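Local coordinates for protein francisella virulence factor (Francisella novicida, PDB 5EVG) that probably contributes to virulence of Francisella, by a molecular activity that is unknown, at residues 44-49 with 65-70. Residues are numbered along the deposited sequence; the frame is centred on the assembly and turned at random. Where two conformers were deposited one is given.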
loop_
_atom_site.group_PDB
_atom_site.type_symbol
_atom_site.label_atom_id
_atom_site.label_comp_id
_atom_site.label_asym_id
_atom_site.label_seq_id
_atom_site.Cartn_x
_atom_site.Cartn_y
_atom_site.Cartn_z
ATOM N N VAL A 44 1.373 -0.327 -5.720
ATOM C CA VAL A 44 0.967 -1.406 -4.835
ATOM C C VAL A 44 -0.458 -1.131 -4.374
ATOM O O VAL A 44 -0.804 0.006 -4.035
ATOM C CB VAL A 44 1.948 -1.568 -3.656
ATOM C CG1 VAL A 44 2.009 -0.318 -2.805
ATOM C CG2 VAL A 44 1.579 -2.779 -2.818
ATOM N N ARG A 45 -1.297 -2.159 -4.428
ATOM C CA ARG A 45 -2.692 -2.063 -4.028
ATOM C C ARG A 45 -2.965 -3.210 -3.069
ATOM O O ARG A 45 -2.631 -4.358 -3.378
ATOM C CB ARG A 45 -3.631 -2.143 -5.235
ATOM C CG ARG A 45 -3.270 -1.183 -6.376
ATOM C CD ARG A 45 -4.513 -0.684 -7.089
ATOM N NE ARG A 45 -4.229 0.507 -7.888
ATOM C CZ ARG A 45 -5.101 1.486 -8.109
ATOM N NH1 ARG A 45 -6.316 1.422 -7.578
ATOM N NH2 ARG A 45 -4.758 2.534 -8.850
ATOM N N THR A 46 -3.535 -2.901 -1.904
ATOM C CA THR A 46 -3.902 -3.925 -0.926
ATOM C C THR A 46 -5.303 -3.643 -0.396
ATOM O O THR A 46 -5.804 -2.518 -0.492
ATOM C CB THR A 46 -2.899 -4.001 0.237
ATOM O OG1 THR A 46 -2.944 -2.791 1.005
ATOM C CG2 THR A 46 -1.483 -4.219 -0.301
ATOM N N SER A 47 -5.942 -4.684 0.152
ATOM C CA SER A 47 -7.341 -4.584 0.533
ATOM C C SER A 47 -7.665 -5.601 1.624
ATOM O O SER A 47 -7.132 -6.712 1.624
ATOM C CB SER A 47 -8.246 -4.822 -0.683
ATOM O OG SER A 47 -9.608 -4.737 -0.335
ATOM N N THR A 48 -8.572 -5.211 2.534
ATOM C CA THR A 48 -9.119 -6.080 3.578
ATOM C C THR A 48 -10.585 -5.725 3.805
ATOM O O THR A 48 -10.938 -4.539 3.867
ATOM C CB THR A 48 -8.356 -5.938 4.909
ATOM O OG1 THR A 48 -6.951 -6.027 4.667
ATOM C CG2 THR A 48 -8.749 -7.057 5.891
ATOM N N HIS A 49 -11.427 -6.749 3.920
ATOM C CA HIS A 49 -12.835 -6.522 4.212
ATOM C C HIS A 49 -13.001 -5.887 5.589
ATOM O O HIS A 49 -12.221 -6.134 6.511
ATOM C CB HIS A 49 -13.617 -7.834 4.146
ATOM C CG HIS A 49 -15.033 -7.702 4.605
ATOM N ND1 HIS A 49 -16.029 -7.196 3.800
ATOM C CD2 HIS A 49 -15.611 -7.965 5.801
ATOM C CE1 HIS A 49 -17.168 -7.177 4.471
ATOM N NE2 HIS A 49 -16.941 -7.634 5.689
ATOM N N LYS A 65 0.919 -2.968 6.127
ATOM C CA LYS A 65 1.888 -4.033 6.381
ATOM C C LYS A 65 2.091 -4.892 5.143
ATOM O O LYS A 65 3.228 -5.230 4.796
ATOM C CB LYS A 65 1.435 -4.903 7.565
ATOM C CG LYS A 65 2.444 -5.974 7.974
ATOM C CD LYS A 65 1.903 -6.838 9.138
ATOM C CE LYS A 65 2.925 -7.826 9.631
ATOM N NZ LYS A 65 2.357 -8.603 10.779
ATOM N N GLU A 66 0.994 -5.250 4.457
ATOM C CA GLU A 66 1.105 -6.051 3.242
ATOM C C GLU A 66 1.772 -5.250 2.127
ATOM O O GLU A 66 2.557 -5.794 1.338
ATOM C CB GLU A 66 -0.281 -6.534 2.807
ATOM C CG GLU A 66 -0.335 -7.253 1.463
ATOM C CD GLU A 66 0.382 -8.592 1.466
ATOM O OE1 GLU A 66 0.748 -9.087 2.554
ATOM O OE2 GLU A 66 0.562 -9.159 0.372
ATOM N N ALA A 67 1.479 -3.955 2.051
ATOM C CA ALA A 67 2.105 -3.136 1.017
ATOM C C ALA A 67 3.602 -2.987 1.254
ATOM O O ALA A 67 4.389 -3.009 0.302
ATOM C CB ALA A 67 1.429 -1.769 0.943
ATOM N N ILE A 68 4.012 -2.814 2.510
ATOM C CA ILE A 68 5.443 -2.742 2.805
ATOM C C ILE A 68 6.123 -4.064 2.467
ATOM O O ILE A 68 7.231 -4.086 1.911
ATOM C CB ILE A 68 5.654 -2.332 4.274
ATOM C CG1 ILE A 68 5.190 -0.877 4.459
ATOM C CG2 ILE A 68 7.113 -2.582 4.731
ATOM C CD1 ILE A 68 5.042 -0.460 5.926
ATOM N N LYS A 69 5.456 -5.188 2.757
ATOM C CA LYS A 69 6.039 -6.483 2.432
ATOM C C LYS A 69 6.266 -6.620 0.933
ATOM O O LYS A 69 7.336 -7.054 0.499
ATOM C CB LYS A 69 5.157 -7.623 2.941
ATOM C CG LYS A 69 5.746 -8.982 2.635
ATOM C CD LYS A 69 4.912 -10.118 3.215
ATOM C CE LYS A 69 3.660 -10.376 2.399
ATOM N NZ LYS A 69 2.918 -11.582 2.894
ATOM N N LEU A 70 5.259 -6.263 0.124
ATOM C CA LEU A 70 5.397 -6.369 -1.327
ATOM C C LEU A 70 6.442 -5.397 -1.857
ATOM O O LEU A 70 7.223 -5.741 -2.757
ATOM C CB LEU A 70 4.048 -6.096 -2.003
ATOM C CG LEU A 70 2.962 -7.132 -1.757
ATOM C CD1 LEU A 70 1.645 -6.710 -2.390
ATOM C CD2 LEU A 70 3.433 -8.478 -2.290
#
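Val44 and Thr46, alternate residues of strand 42-49, press their methyl groups against Ala67 on the facing side of helix 56-73. The strand segment runs roughly opposite to the helix, at 148°, and the two axes approach to 8.1 Å, a close spacing suited to the small side chain of Ala67. That methyl sits between the two strand side chains: its CB is 3.9 Å from Val44 CG2 and 4.0 Å from Thr46 CG2. Val44 turns both branches to the helix. With chi1 at 61°, CG2 lies anti to the backbone N and extends to Leu70 as well, meeting its CD1 at 4.0 Å, while CG1 approaches the alanine methyl less closely. A branched, wholly apolar residue suits this buried place, where Ile79 of strand 78-84 also touches both Val44 and Ala67.

Thr46 divides its two branches between different tasks. Its chi1 of 66° sets OG1 between the backbone N and the carbonyl carbon and leaves CG2 anti to the carbonyl carbon, beside N. This methyl packs on Glu66 CG at 3.7 Å, the two side chains crossing at a slant. The hydroxyl OG1 instead hydrogen-bonds to the carbonyl O of Asn63, about one turn before Ala67 on the helix, so a buried polar atom is satisfied and the strand is tied to the helix. Glu66 offers only its aliphatic part here; its OE1 forms a salt bridge with Lys69 NZ at 3.3 Å, a pairing of residues three apart along the helix. A helix layered on one face of a mixed sheet is the arrangement of a two-layer alpha/beta sandwich, here with helix 56-73 running roughly antiparallel to strand 42-49.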